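Local coordinates for outer membrane protein YopM (PDB 1JL5) that acts as a leucine-rich repeat effector of Yersinia pestis, probably altering host cell physiology to promote bacterial survival in host tissues, at residues Asn41-Trp46 and Glu88-Leu93; Arg48-Pro51 and Gln57-Met60. One frame throughout, in Å; residues are numbered along the deposited sequence.

Contact 1: residues Asn41-Trp46 and Glu88-Leu93; sequences NAWSEW and ELPPHL
W43, on the first helix of the N-terminal helical hairpin that caps the leucine-rich repeat solenoid, donates its indole N-H to the backbone carbonyl of E88, in the first repeat's return loop. NE1 of W43 lies 2.6 Å from O of E88, and the N-H...O angle of 161° makes the bond nearly straight. The acceptor lies close to the indole plane, and the C=O...N angle of 160° places the donor almost in line with the carbonyl. The one indole N-H and a main-chain oxygen of a loop without regular structure thus satisfy each other in a largely buried place.

Beside this bond, the benzo ring makes the apolar part of the contact: CZ2 and CH2 of W43 are equally distant, 3.8 Å, from CG of P90. The proline approaches obliquely, the two side chains crossing at about a right angle. CG of W43 is anti to its own carbonyl carbon (chi1 -63°), and this turn carries the indole from the helix to the loop.

Further out, L65 and L69 of helix 58-71 and the ring of Y39 pack on W43, while P90 also rests on L76 of strand 75-77. The carboxylate of E88 turns to another partner, its OE1 forming a salt bridge with NZ of K34.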
# COMPACT_ATOMS: atom_id res chain seq x y z
N ASN A 41 -31.48 -41.54 -0.11
CA ASN A 41 -32.43 -41.04 -1.08
C ASN A 41 -32.82 -39.62 -0.78
O ASN A 41 -32.99 -38.82 -1.69
CB ASN A 41 -33.65 -41.95 -1.11
CG ASN A 41 -33.32 -43.32 -1.65
OD1 ASN A 41 -32.16 -43.64 -1.87
ND2 ASN A 41 -34.34 -44.14 -1.87
N ALA A 42 -32.96 -39.29 0.49
CA ALA A 42 -33.31 -37.93 0.86
C ALA A 42 -32.15 -37.07 0.38
O ALA A 42 -32.34 -36.00 -0.20
CB ALA A 42 -33.47 -37.82 2.37
N TRP A 43 -30.94 -37.56 0.60
CA TRP A 43 -29.75 -36.84 0.21
C TRP A 43 -29.57 -36.75 -1.29
O TRP A 43 -29.16 -35.71 -1.81
CB TRP A 43 -28.52 -37.47 0.86
CG TRP A 43 -28.60 -37.38 2.35
CD1 TRP A 43 -29.31 -36.47 3.07
CD2 TRP A 43 -27.92 -38.20 3.29
NE1 TRP A 43 -29.12 -36.67 4.41
CE2 TRP A 43 -28.26 -37.72 4.58
CE3 TRP A 43 -27.05 -39.29 3.19
CZ2 TRP A 43 -27.77 -38.30 5.75
CZ3 TRP A 43 -26.55 -39.86 4.35
CH2 TRP A 43 -26.92 -39.37 5.61
N SER A 44 -29.87 -37.83 -2.00
CA SER A 44 -29.74 -37.82 -3.44
C SER A 44 -30.79 -36.89 -4.02
O SER A 44 -30.55 -36.23 -5.02
CB SER A 44 -29.90 -39.23 -4.00
OG SER A 44 -28.79 -40.02 -3.60
N GLU A 45 -31.95 -36.84 -3.38
CA GLU A 45 -33.01 -35.96 -3.85
C GLU A 45 -32.53 -34.53 -3.65
O GLU A 45 -32.65 -33.68 -4.53
CB GLU A 45 -34.29 -36.21 -3.04
CG GLU A 45 -35.49 -35.41 -3.50
CD GLU A 45 -35.75 -35.56 -4.99
OE1 GLU A 45 -35.54 -36.66 -5.54
OE2 GLU A 45 -36.18 -34.56 -5.62
N TRP A 46 -31.97 -34.29 -2.47
CA TRP A 46 -31.45 -32.98 -2.15
C TRP A 46 -30.35 -32.66 -3.16
O TRP A 46 -30.29 -31.56 -3.71
CB TRP A 46 -30.86 -32.99 -0.74
CG TRP A 46 -30.03 -31.81 -0.44
CD1 TRP A 46 -30.47 -30.55 -0.14
CD2 TRP A 46 -28.61 -31.77 -0.40
NE1 TRP A 46 -29.40 -29.72 0.08
CE2 TRP A 46 -28.24 -30.45 -0.07
CE3 TRP A 46 -27.60 -32.72 -0.61
CZ2 TRP A 46 -26.91 -30.05 0.05
CZ3 TRP A 46 -26.28 -32.33 -0.48
CH2 TRP A 46 -25.94 -31.01 -0.16
N GLU A 88 -31.65 -33.43 5.41
CA GLU A 88 -31.74 -33.92 6.76
C GLU A 88 -30.35 -34.43 7.13
O GLU A 88 -29.69 -35.08 6.33
CB GLU A 88 -32.74 -35.06 6.85
CG GLU A 88 -33.14 -35.41 8.27
CD GLU A 88 -34.10 -36.58 8.31
OE1 GLU A 88 -34.99 -36.62 7.44
OE2 GLU A 88 -33.96 -37.44 9.20
N LEU A 89 -29.92 -34.15 8.35
CA LEU A 89 -28.60 -34.55 8.80
C LEU A 89 -28.56 -35.97 9.34
O LEU A 89 -29.58 -36.51 9.75
CB LEU A 89 -28.12 -33.60 9.89
CG LEU A 89 -28.08 -32.12 9.51
CD1 LEU A 89 -27.83 -31.28 10.74
CD2 LEU A 89 -27.00 -31.90 8.46
N PRO A 90 -27.38 -36.60 9.32
CA PRO A 90 -27.33 -37.96 9.86
C PRO A 90 -27.96 -37.83 11.24
O PRO A 90 -27.72 -36.86 11.95
CB PRO A 90 -25.84 -38.25 9.89
CG PRO A 90 -25.38 -37.57 8.62
CD PRO A 90 -26.10 -36.24 8.68
N PRO A 91 -28.78 -38.82 11.64
CA PRO A 91 -29.49 -38.86 12.92
C PRO A 91 -28.75 -38.56 14.22
O PRO A 91 -29.27 -37.85 15.08
CB PRO A 91 -30.10 -40.26 12.92
CG PRO A 91 -29.12 -41.06 12.12
CD PRO A 91 -28.84 -40.13 10.97
N HIS A 92 -27.54 -39.09 14.39
CA HIS A 92 -26.84 -38.86 15.64
C HIS A 92 -25.62 -37.99 15.50
O HIS A 92 -24.63 -38.14 16.23
CB HIS A 92 -26.50 -40.21 16.27
CG HIS A 92 -27.68 -41.12 16.39
ND1 HIS A 92 -27.99 -42.05 15.42
CD2 HIS A 92 -28.67 -41.17 17.30
CE1 HIS A 92 -29.14 -42.63 15.74
NE2 HIS A 92 -29.57 -42.11 16.87
N LEU A 93 -25.70 -37.05 14.57
CA LEU A 93 -24.61 -36.14 14.33
C LEU A 93 -24.38 -35.35 15.61
O LEU A 93 -25.32 -34.84 16.23
CB LEU A 93 -24.96 -35.19 13.19
CG LEU A 93 -23.78 -34.39 12.63
CD1 LEU A 93 -22.75 -35.35 12.06
CD2 LEU A 93 -24.29 -33.43 11.56

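Contact 2: residues Arg48-Pro51 and Gln57-Met60; sequences RNAP and QREM
The apolar packing between R48-P51 and Q57-M60 centres on R58, whose side chain passes along A50. CB of A50 comes within 3.3 Å of CD of R58, a tight approach, and stays 3.7 Å from CG of R58. The arginine chain is extended from CG to NE (chi3 172°), which brings its flat end beneath the backbone of the loop.

The second kind of contact is van der Waals cover of one guanidinium face by backbone and proline atoms. CA of A50 stands 3.3 Å above the guanidinium plane, offset toward its rim. Over the same face, CD of P51 lies 3.4 Å from NH2 of R58, the proline and arginine side chains crossing at about a right angle.

Polar interactions of R58 go to residues beyond these two segments. NE forms a salt bridge with E56, NH1 gives a hydrogen bond to the carbonyl O of W46, and W46 also makes a cation-pi contact with the guanidinium. Three interactions from two residues, E56 and W46, should restrict its rotation and probably help offset its charge. With Q57 at the N-cap of helix 58-71, the arrangement is that of the interhelical turn in an alpha-helical hairpin, here at the N-terminal end of the leucine-rich repeat protein.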
# COMPACT_ATOMS: atom_id res chain seq x y z
N ARG A 48 -30.00 -33.76 -6.20
CA ARG A 48 -30.62 -33.48 -7.50
C ARG A 48 -31.25 -32.10 -7.52
O ARG A 48 -31.39 -31.49 -8.58
CB ARG A 48 -31.71 -34.50 -7.83
CG ARG A 48 -31.28 -35.94 -7.73
CD ARG A 48 -32.30 -36.91 -8.32
NE ARG A 48 -31.95 -38.29 -8.02
CZ ARG A 48 -32.29 -38.92 -6.90
NH1 ARG A 48 -33.02 -38.29 -5.98
NH2 ARG A 48 -31.91 -40.17 -6.69
N ASN A 49 -31.65 -31.61 -6.35
CA ASN A 49 -32.28 -30.31 -6.27
C ASN A 49 -31.27 -29.19 -6.23
O ASN A 49 -31.62 -28.03 -6.08
CB ASN A 49 -33.17 -30.21 -5.03
CG ASN A 49 -34.33 -31.17 -5.09
OD1 ASN A 49 -34.74 -31.59 -6.17
ND2 ASN A 49 -34.87 -31.51 -3.93
N ALA A 50 -30.00 -29.55 -6.37
CA ALA A 50 -28.95 -28.55 -6.37
C ALA A 50 -29.29 -27.54 -7.45
O ALA A 50 -29.45 -27.91 -8.62
CB ALA A 50 -27.63 -29.19 -6.66
N PRO A 51 -29.44 -26.26 -7.08
CA PRO A 51 -29.76 -25.26 -8.09
C PRO A 51 -28.73 -25.40 -9.21
O PRO A 51 -27.53 -25.29 -8.98
CB PRO A 51 -29.61 -23.95 -7.33
CG PRO A 51 -30.05 -24.34 -5.95
CD PRO A 51 -29.34 -25.65 -5.74
N GLN A 57 -21.78 -28.24 -4.36
CA GLN A 57 -21.16 -29.54 -4.43
C GLN A 57 -21.93 -30.51 -3.56
O GLN A 57 -21.43 -31.06 -2.59
CB GLN A 57 -19.71 -29.41 -3.99
CG GLN A 57 -18.96 -28.45 -4.89
CD GLN A 57 -17.58 -28.14 -4.39
OE1 GLN A 57 -17.40 -27.57 -3.32
NE2 GLN A 57 -16.57 -28.52 -5.17
N ARG A 58 -23.19 -30.70 -3.93
CA ARG A 58 -24.05 -31.59 -3.18
C ARG A 58 -23.59 -33.03 -3.31
O ARG A 58 -23.76 -33.82 -2.38
CB ARG A 58 -25.48 -31.43 -3.65
CG ARG A 58 -25.94 -30.01 -3.51
CD ARG A 58 -27.43 -29.90 -3.41
NE ARG A 58 -27.82 -28.54 -3.08
CZ ARG A 58 -29.06 -28.16 -2.85
NH1 ARG A 58 -30.04 -29.05 -2.90
NH2 ARG A 58 -29.33 -26.89 -2.55
N GLU A 59 -22.99 -33.37 -4.44
CA GLU A 59 -22.51 -34.74 -4.60
C GLU A 59 -21.50 -35.03 -3.51
O GLU A 59 -21.57 -36.07 -2.85
CB GLU A 59 -21.86 -34.93 -5.97
CG GLU A 59 -21.28 -36.32 -6.13
CD GLU A 59 -20.82 -36.58 -7.54
OE1 GLU A 59 -21.61 -36.31 -8.47
OE2 GLU A 59 -19.69 -37.07 -7.73
N MET A 60 -20.56 -34.12 -3.33
CA MET A 60 -19.55 -34.29 -2.30
C MET A 60 -20.24 -34.28 -0.95
O MET A 60 -19.93 -35.09 -0.07
CB MET A 60 -18.53 -33.15 -2.35
CG MET A 60 -17.48 -33.22 -1.24
SD MET A 60 -16.37 -34.63 -1.41
CE MET A 60 -17.14 -35.84 -0.34

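Both contacts involve the N-terminal helical hairpin, but they join different things. Contact 1 ties helix 36-48 to the repeat solenoid and is buried; contact 2 links the connection between the two helices to the start of helix 58-71 and is only partly buried. Their chemistry follows: a neutral indole meets a backbone carbonyl in contact 1, whereas in contact 2 one face of a charged guanidinium is covered by loop atoms. Their centres lie about 12 Å apart, and W46 of the first segment of contact 1 reaches R58 of contact 2, so the two adjoin. Along the chain, contact 2 falls between the two segments of contact 1.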